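Local coordinates for lysyl-trna-dependent l-ysyl-phosphatidylgycerol synthase (Bacillus licheniformis, PDB 4V36), which catalyses the tRNA-dependent transfer of lysine to phosphatidylglycerol, a membrane-lipid modification associated with bacterial resistance, at residues R60-G65 against L91-Q96; I97-M102 against G308-Y313. One frame throughout, in Å; residues are numbered along the deposited sequence.

Contacts 1 and 2 share the chain that runs through 91-97: contact 1 pairs it in parallel with 60-65, and contact 2 picks it up one residue later, pairing it antiparallel with 308-313. Their centres lie 11 Å apart in one mixed sheet, and F94 O to A312 N, at 2.8 Å, is a probable hydrogen bond between them. Contact 1 is the more regular, with five backbone hydrogen bonds and mostly apolar side chains; ten of its twelve touching residues are buried, R60 and L91 being partly exposed. Contact 2 is also largely buried, but has only one bridging residue pair; around it are an arginine-tyrosine grip, a methionine on the ring and a water, with R99 exposed.

Contact 1. Residues R60-G65 against L91-Q96; sequences RLVVLG and LVIFYQ
V63 and F94 lie side by side and point the same way. The valine meets the phenyl group obliquely: V63 CB is 3.6 Å from F94 CD2, and V63 CG2 is 3.8 Å from F94 CE2. The other branch, CG1, also rests near CD2, so one side of the ring meets the whole valine head. V63 CG2 additionally reaches V92 CG1 at 4.1 Å, two residues before F94 on the neighbouring strand and on the same face. This face, which L61 shares, is covered in part by helix 74-87, whose F81 packs on both V63 and V92.

The reverse face carries R60, V62 and L64 against L91, I93 and Y95. L64 and Y95 both hold CG anti to the backbone N (chi1 -177° and 176°), and the two side chains run alongside each other. L64 CD1 lies at the edge of the phenol ring, near its plane, 3.8 Å from Y95 CD2. V62 and Y95 instead cross obliquely, with V62 CG1 touching Y95 CB at 4.1 Å. At the other end R60 lies beside L91, its CG 4.0 Å from L91 CB, and L91 CD2 sits over one face of the guanidinium. Helix 319-330 packs on R60, I93 and Y95.

The backbones fix this pairing. L61, V63 and G65 donate to L91, I93 and Y95, while I93 and Y95 donate back to L61 and V63. G65 N to Y95 O, at 2.6 Å, is the most bent of the five. The strand axes are 23° apart. Such parallel pairing of 60-69 with 91-97, joined through helix 74-87, is a beta-alpha-beta unit, consistent with the acetyltransferase-like fold of this family.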
loop_
_atom_site.group_PDB
_atom_site.type_symbol
_atom_site.label_atom_id
_atom_site.label_comp_id
_atom_site.label_asym_id
_atom_site.label_seq_id
_atom_site.Cartn_x
_atom_site.Cartn_y
_atom_site.Cartn_z
ATOM N N ARG A 60 -13.012 -8.841 -16.791
ATOM C CA ARG A 60 -12.719 -7.521 -16.241
ATOM C C ARG A 60 -11.292 -7.426 -15.709
ATOM O O ARG A 60 -10.843 -8.283 -14.948
ATOM C CB ARG A 60 -13.717 -7.173 -15.132
ATOM C CG ARG A 60 -15.171 -7.239 -15.578
ATOM C CD ARG A 60 -16.127 -6.813 -14.478
ATOM N NE ARG A 60 -17.517 -7.047 -14.860
ATOM C CZ ARG A 60 -18.565 -6.617 -14.167
ATOM N NH1 ARG A 60 -18.388 -5.921 -13.051
ATOM N NH2 ARG A 60 -19.794 -6.880 -14.591
ATOM N N LEU A 61 -10.584 -6.376 -16.117
ATOM C CA LEU A 61 -9.208 -6.153 -15.684
ATOM C C LEU A 61 -9.137 -5.057 -14.624
ATOM O O LEU A 61 -9.691 -3.973 -14.805
ATOM C CB LEU A 61 -8.324 -5.781 -16.876
ATOM C CG LEU A 61 -8.280 -6.745 -18.064
ATOM C CD1 LEU A 61 -7.486 -6.138 -19.208
ATOM C CD2 LEU A 61 -7.685 -8.082 -17.656
ATOM N N VAL A 62 -8.453 -5.340 -13.519
ATOM C CA VAL A 62 -8.298 -4.360 -12.449
ATOM C C VAL A 62 -6.865 -3.844 -12.372
ATOM O O VAL A 62 -5.947 -4.588 -12.028
ATOM C CB VAL A 62 -8.694 -4.946 -11.080
ATOM C CG1 VAL A 62 -8.623 -3.871 -10.004
ATOM C CG2 VAL A 62 -10.089 -5.548 -11.143
ATOM N N VAL A 63 -6.683 -2.567 -12.691
ATOM C CA VAL A 63 -5.367 -1.937 -12.643
ATOM C C VAL A 63 -5.068 -1.411 -11.242
ATOM O O VAL A 63 -5.926 -0.802 -10.604
ATOM C CB VAL A 63 -5.262 -0.779 -13.657
ATOM C CG1 VAL A 63 -3.903 -0.101 -13.566
ATOM C CG2 VAL A 63 -5.516 -1.285 -15.067
ATOM N N LEU A 64 -3.850 -1.652 -10.765
ATOM C CA LEU A 64 -3.438 -1.169 -9.453
ATOM C C LEU A 64 -2.744 0.188 -9.549
ATOM O O LEU A 64 -1.572 0.272 -9.918
ATOM C CB LEU A 64 -2.515 -2.182 -8.772
ATOM C CG LEU A 64 -2.071 -1.824 -7.352
ATOM C CD1 LEU A 64 -3.278 -1.686 -6.436
ATOM C CD2 LEU A 64 -1.100 -2.858 -6.809
ATOM N N GLY A 65 -3.478 1.247 -9.223
ATOM C CA GLY A 65 -2.922 2.587 -9.196
ATOM C C GLY A 65 -2.706 3.201 -10.565
ATOM O O GLY A 65 -3.123 2.650 -11.583
ATOM N N LEU A 91 -13.625 -5.287 -19.680
ATOM C CA LEU A 91 -13.887 -4.052 -18.955
ATOM C C LEU A 91 -12.682 -3.722 -18.082
ATOM O O LEU A 91 -12.126 -4.604 -17.428
ATOM C CB LEU A 91 -15.153 -4.177 -18.105
ATOM C CG LEU A 91 -15.570 -2.944 -17.298
ATOM C CD1 LEU A 91 -15.963 -1.800 -18.220
ATOM C CD2 LEU A 91 -16.702 -3.284 -16.339
ATOM N N VAL A 92 -12.273 -2.459 -18.073
ATOM C CA VAL A 92 -11.082 -2.069 -17.326
ATOM C C VAL A 92 -11.418 -1.201 -16.119
ATOM O O VAL A 92 -12.133 -0.205 -16.233
ATOM C CB VAL A 92 -10.082 -1.318 -18.219
ATOM C CG1 VAL A 92 -8.864 -0.895 -17.414
ATOM C CG2 VAL A 92 -9.670 -2.187 -19.389
ATOM N N ILE A 93 -10.892 -1.592 -14.964
ATOM C CA ILE A 93 -11.096 -0.857 -13.723
ATOM C C ILE A 93 -9.757 -0.371 -13.172
ATOM O O ILE A 93 -8.771 -1.107 -13.186
ATOM C CB ILE A 93 -11.803 -1.730 -12.667
ATOM C CG1 ILE A 93 -13.058 -2.375 -13.259
ATOM C CG2 ILE A 93 -12.144 -0.913 -11.433
ATOM C CD1 ILE A 93 -13.646 -3.474 -12.401
ATOM N N PHE A 94 -9.722 0.872 -12.703
ATOM C CA PHE A 94 -8.514 1.422 -12.098
ATOM C C PHE A 94 -8.706 1.598 -10.594
ATOM O O PHE A 94 -9.639 2.267 -10.152
ATOM C CB PHE A 94 -8.140 2.755 -12.750
ATOM C CG PHE A 94 -7.776 2.637 -14.205
ATOM C CD1 PHE A 94 -8.750 2.721 -15.187
ATOM C CD2 PHE A 94 -6.461 2.438 -14.588
ATOM C CE1 PHE A 94 -8.417 2.610 -16.525
ATOM C CE2 PHE A 94 -6.122 2.327 -15.924
ATOM C CZ PHE A 94 -7.102 2.412 -16.894
ATOM N N TYR A 95 -7.814 0.998 -9.814
ATOM C CA TYR A 95 -7.953 0.990 -8.364
ATOM C C TYR A 95 -6.864 1.804 -7.668
ATOM O O TYR A 95 -5.675 1.610 -7.916
ATOM C CB TYR A 95 -7.948 -0.451 -7.851
ATOM C CG TYR A 95 -8.003 -0.571 -6.348
ATOM C CD1 TYR A 95 -9.132 -0.184 -5.640
ATOM C CD2 TYR A 95 -6.928 -1.087 -5.637
ATOM C CE1 TYR A 95 -9.185 -0.297 -4.263
ATOM C CE2 TYR A 95 -6.973 -1.207 -4.262
ATOM C CZ TYR A 95 -8.103 -0.810 -3.579
ATOM O OH TYR A 95 -8.146 -0.926 -2.210
ATOM N N GLN A 96 -7.295 2.710 -6.792
ATOM C CA GLN A 96 -6.408 3.594 -6.032
ATOM C C GLN A 96 -5.547 4.492 -6.916
ATOM O O GLN A 96 -4.319 4.473 -6.829
ATOM C CB GLN A 96 -5.509 2.788 -5.089
ATOM C CG GLN A 96 -6.234 2.203 -3.890
ATOM C CD GLN A 96 -5.290 1.803 -2.774
ATOM O OE1 GLN A 96 -4.193 2.348 -2.649
ATOM N NE2 GLN A 96 -5.711 0.845 -1.957
#

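Contact 2. Residues I97-M102 against G308-Y313; sequences IEREDM and GKYLAY
I97 and Y310 form an antiparallel hydrogen-bonded pair: I97 N donates to Y310 O at 2.9 Å, and Y310 N to I97 O at 2.8 Å.

A second set of hydrogen bonds is made by side chains. R99 approaches side-on, and its NE and NH2 each lie 3.0 Å from Y310 OH, two donors gripping one oxygen. That oxygen sits near the guanidinium plane, which stands 87° from the ring. A water links R99 N to G308 O at the ring's edge.

Apolar contacts involve M102 and I97. M102 CE lies over the centre of the Y310 ring, a CH-pi contact 3.4 Å from the centroid, and also over the guanidinium face of R99. I97 CG1, placed between the backbone N and carbonyl carbon (chi1 71°), packs on Y310 CB; I97 CD1 meets A312 CB at 3.9 Å.

The charged pair is long: E98 OE2 lies 3.8 Å from K309 NZ, which also hydrogen-bonds Q96 O.

Y310 OH also hydrogen-bonds a Tris molecule, probably from the crystallisation liquor. The bridge joins strand 91-97 to 305-313, its antiparallel neighbour in the mixed sheet; the 3-10 segment 99-100 then leads toward helix 102-106, M102 making a Met-aromatic contact.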
loop_
_atom_site.group_PDB
_atom_site.type_symbol
_atom_site.label_atom_id
_atom_site.label_comp_id
_atom_site.label_asym_id
_atom_site.label_seq_id
_atom_site.Cartn_x
_atom_site.Cartn_y
_atom_site.Cartn_z
ATOM N N ILE A 97 -6.199 5.285 -7.760
ATOM C CA ILE A 97 -5.511 6.328 -8.510
ATOM C C ILE A 97 -5.602 7.631 -7.728
ATOM O O ILE A 97 -6.331 7.715 -6.740
ATOM C CB ILE A 97 -6.108 6.526 -9.915
ATOM C CG1 ILE A 97 -7.493 7.170 -9.824
ATOM C CG2 ILE A 97 -6.164 5.199 -10.659
ATOM C CD1 ILE A 97 -8.099 7.508 -11.165
ATOM N N GLU A 98 -4.867 8.647 -8.167
ATOM C CA GLU A 98 -4.862 9.927 -7.471
ATOM C C GLU A 98 -5.584 11.001 -8.280
ATOM O O GLU A 98 -5.776 10.856 -9.488
ATOM C CB GLU A 98 -3.427 10.358 -7.162
ATOM C CG GLU A 98 -2.677 9.375 -6.275
ATOM C CD GLU A 98 -1.288 9.854 -5.907
ATOM O OE1 GLU A 98 -0.988 11.046 -6.131
ATOM O OE2 GLU A 98 -0.494 9.037 -5.395
ATOM N N ARG A 99 -5.982 12.075 -7.603
ATOM C CA ARG A 99 -6.815 13.112 -8.207
ATOM C C ARG A 99 -6.129 13.845 -9.360
ATOM O O ARG A 99 -6.768 14.170 -10.361
ATOM C CB ARG A 99 -7.250 14.122 -7.140
ATOM C CG ARG A 99 -7.937 15.361 -7.697
ATOM C CD ARG A 99 -8.642 16.152 -6.608
ATOM N NE ARG A 99 -9.800 15.436 -6.077
ATOM C CZ ARG A 99 -11.002 15.440 -6.643
ATOM N NH1 ARG A 99 -11.207 16.121 -7.764
ATOM N NH2 ARG A 99 -12.001 14.760 -6.094
ATOM N N GLU A 100 -4.829 14.088 -9.231
ATOM C CA GLU A 100 -4.108 14.882 -10.222
ATOM C C GLU A 100 -3.930 14.150 -11.552
ATOM O O GLU A 100 -3.351 14.694 -12.494
ATOM C CB GLU A 100 -2.741 15.304 -9.679
ATOM C CG GLU A 100 -1.674 14.223 -9.732
ATOM C CD GLU A 100 -1.835 13.184 -8.642
ATOM O OE1 GLU A 100 -2.557 13.457 -7.660
ATOM O OE2 GLU A 100 -1.237 12.095 -8.770
ATOM N N ASP A 101 -4.430 12.921 -11.629
ATOM C CA ASP A 101 -4.326 12.130 -12.850
ATOM C C ASP A 101 -5.698 11.794 -13.429
ATOM O O ASP A 101 -5.808 10.981 -14.345
ATOM C CB ASP A 101 -3.544 10.842 -12.581
ATOM C CG ASP A 101 -2.133 11.108 -12.092
ATOM O OD1 ASP A 101 -1.535 12.117 -12.521
ATOM O OD2 ASP A 101 -1.624 10.309 -11.278
ATOM N N MET A 102 -6.739 12.428 -12.894
ATOM C CA MET A 102 -8.110 12.157 -13.323
ATOM C C MET A 102 -8.352 12.522 -14.786
ATOM O O MET A 102 -9.217 11.940 -15.440
ATOM C CB MET A 102 -9.103 12.910 -12.436
ATOM C CG MET A 102 -9.294 12.299 -11.061
ATOM S SD MET A 102 -10.400 13.277 -10.026
ATOM C CE MET A 102 -10.521 12.237 -8.575
ATOM N N GLY A 308 -6.130 11.752 -1.041
ATOM C CA GLY A 308 -7.204 10.878 -1.477
ATOM C C GLY A 308 -6.826 9.873 -2.549
ATOM O O GLY A 308 -6.023 10.158 -3.437
ATOM N N LYS A 309 -7.412 8.684 -2.451
ATOM C CA LYS A 309 -7.253 7.649 -3.465
ATOM C C LYS A 309 -8.619 7.338 -4.067
ATOM O O LYS A 309 -9.621 7.306 -3.354
ATOM C CB LYS A 309 -6.622 6.389 -2.867
ATOM C CG LYS A 309 -5.359 6.653 -2.061
ATOM C CD LYS A 309 -4.141 6.002 -2.693
ATOM C CE LYS A 309 -3.812 6.615 -4.042
ATOM N NZ LYS A 309 -2.580 6.016 -4.630
ATOM N N TYR A 310 -8.662 7.112 -5.376
ATOM C CA TYR A 310 -9.939 6.992 -6.070
ATOM C C TYR A 310 -10.069 5.720 -6.896
ATOM O O TYR A 310 -9.080 5.163 -7.371
ATOM C CB TYR A 310 -10.156 8.206 -6.977
ATOM C CG TYR A 310 -10.176 9.526 -6.242
ATOM C CD1 TYR A 310 -8.999 10.221 -5.989
ATOM C CD2 TYR A 310 -11.372 10.081 -5.806
ATOM C CE1 TYR A 310 -9.013 11.429 -5.318
ATOM C CE2 TYR A 310 -11.396 11.288 -5.135
ATOM C CZ TYR A 310 -10.216 11.957 -4.894
ATOM O OH TYR A 310 -10.237 13.159 -4.224
ATOM N N LEU A 311 -11.308 5.270 -7.060
ATOM C CA LEU A 311 -11.620 4.177 -7.968
ATOM C C LEU A 311 -12.134 4.747 -9.284
ATOM O O LEU A 311 -13.047 5.569 -9.291
ATOM C CB LEU A 311 -12.662 3.238 -7.355
ATOM C CG LEU A 311 -13.099 2.050 -8.214
ATOM C CD1 LEU A 311 -11.993 1.011 -8.298
ATOM C CD2 LEU A 311 -14.376 1.429 -7.674
ATOM N N ALA A 312 -11.542 4.318 -10.392
ATOM C CA ALA A 312 -11.999 4.762 -11.703
ATOM C C ALA A 312 -12.855 3.687 -12.359
ATOM O O ALA A 312 -12.369 2.606 -12.692
ATOM C CB ALA A 312 -10.819 5.126 -12.589
ATOM N N TYR A 313 -14.135 3.995 -12.535
ATOM C CA TYR A 313 -15.093 3.057 -13.106
ATOM C C TYR A 313 -15.900 3.737 -14.207
ATOM O O TYR A 313 -15.841 4.956 -14.361
ATOM C CB TYR A 313 -16.023 2.516 -12.019
ATOM C CG TYR A 313 -16.879 3.582 -11.372
ATOM C CD1 TYR A 313 -16.369 4.397 -10.367
ATOM C CD2 TYR A 313 -18.195 3.779 -11.769
ATOM C CE1 TYR A 313 -17.148 5.377 -9.777
ATOM C CE2 TYR A 313 -18.979 4.755 -11.185
ATOM C CZ TYR A 313 -18.452 5.550 -10.190
ATOM O OH TYR A 313 -19.233 6.523 -9.608
HETATM O O HOH W 1 -5.505 12.611 -4.549
#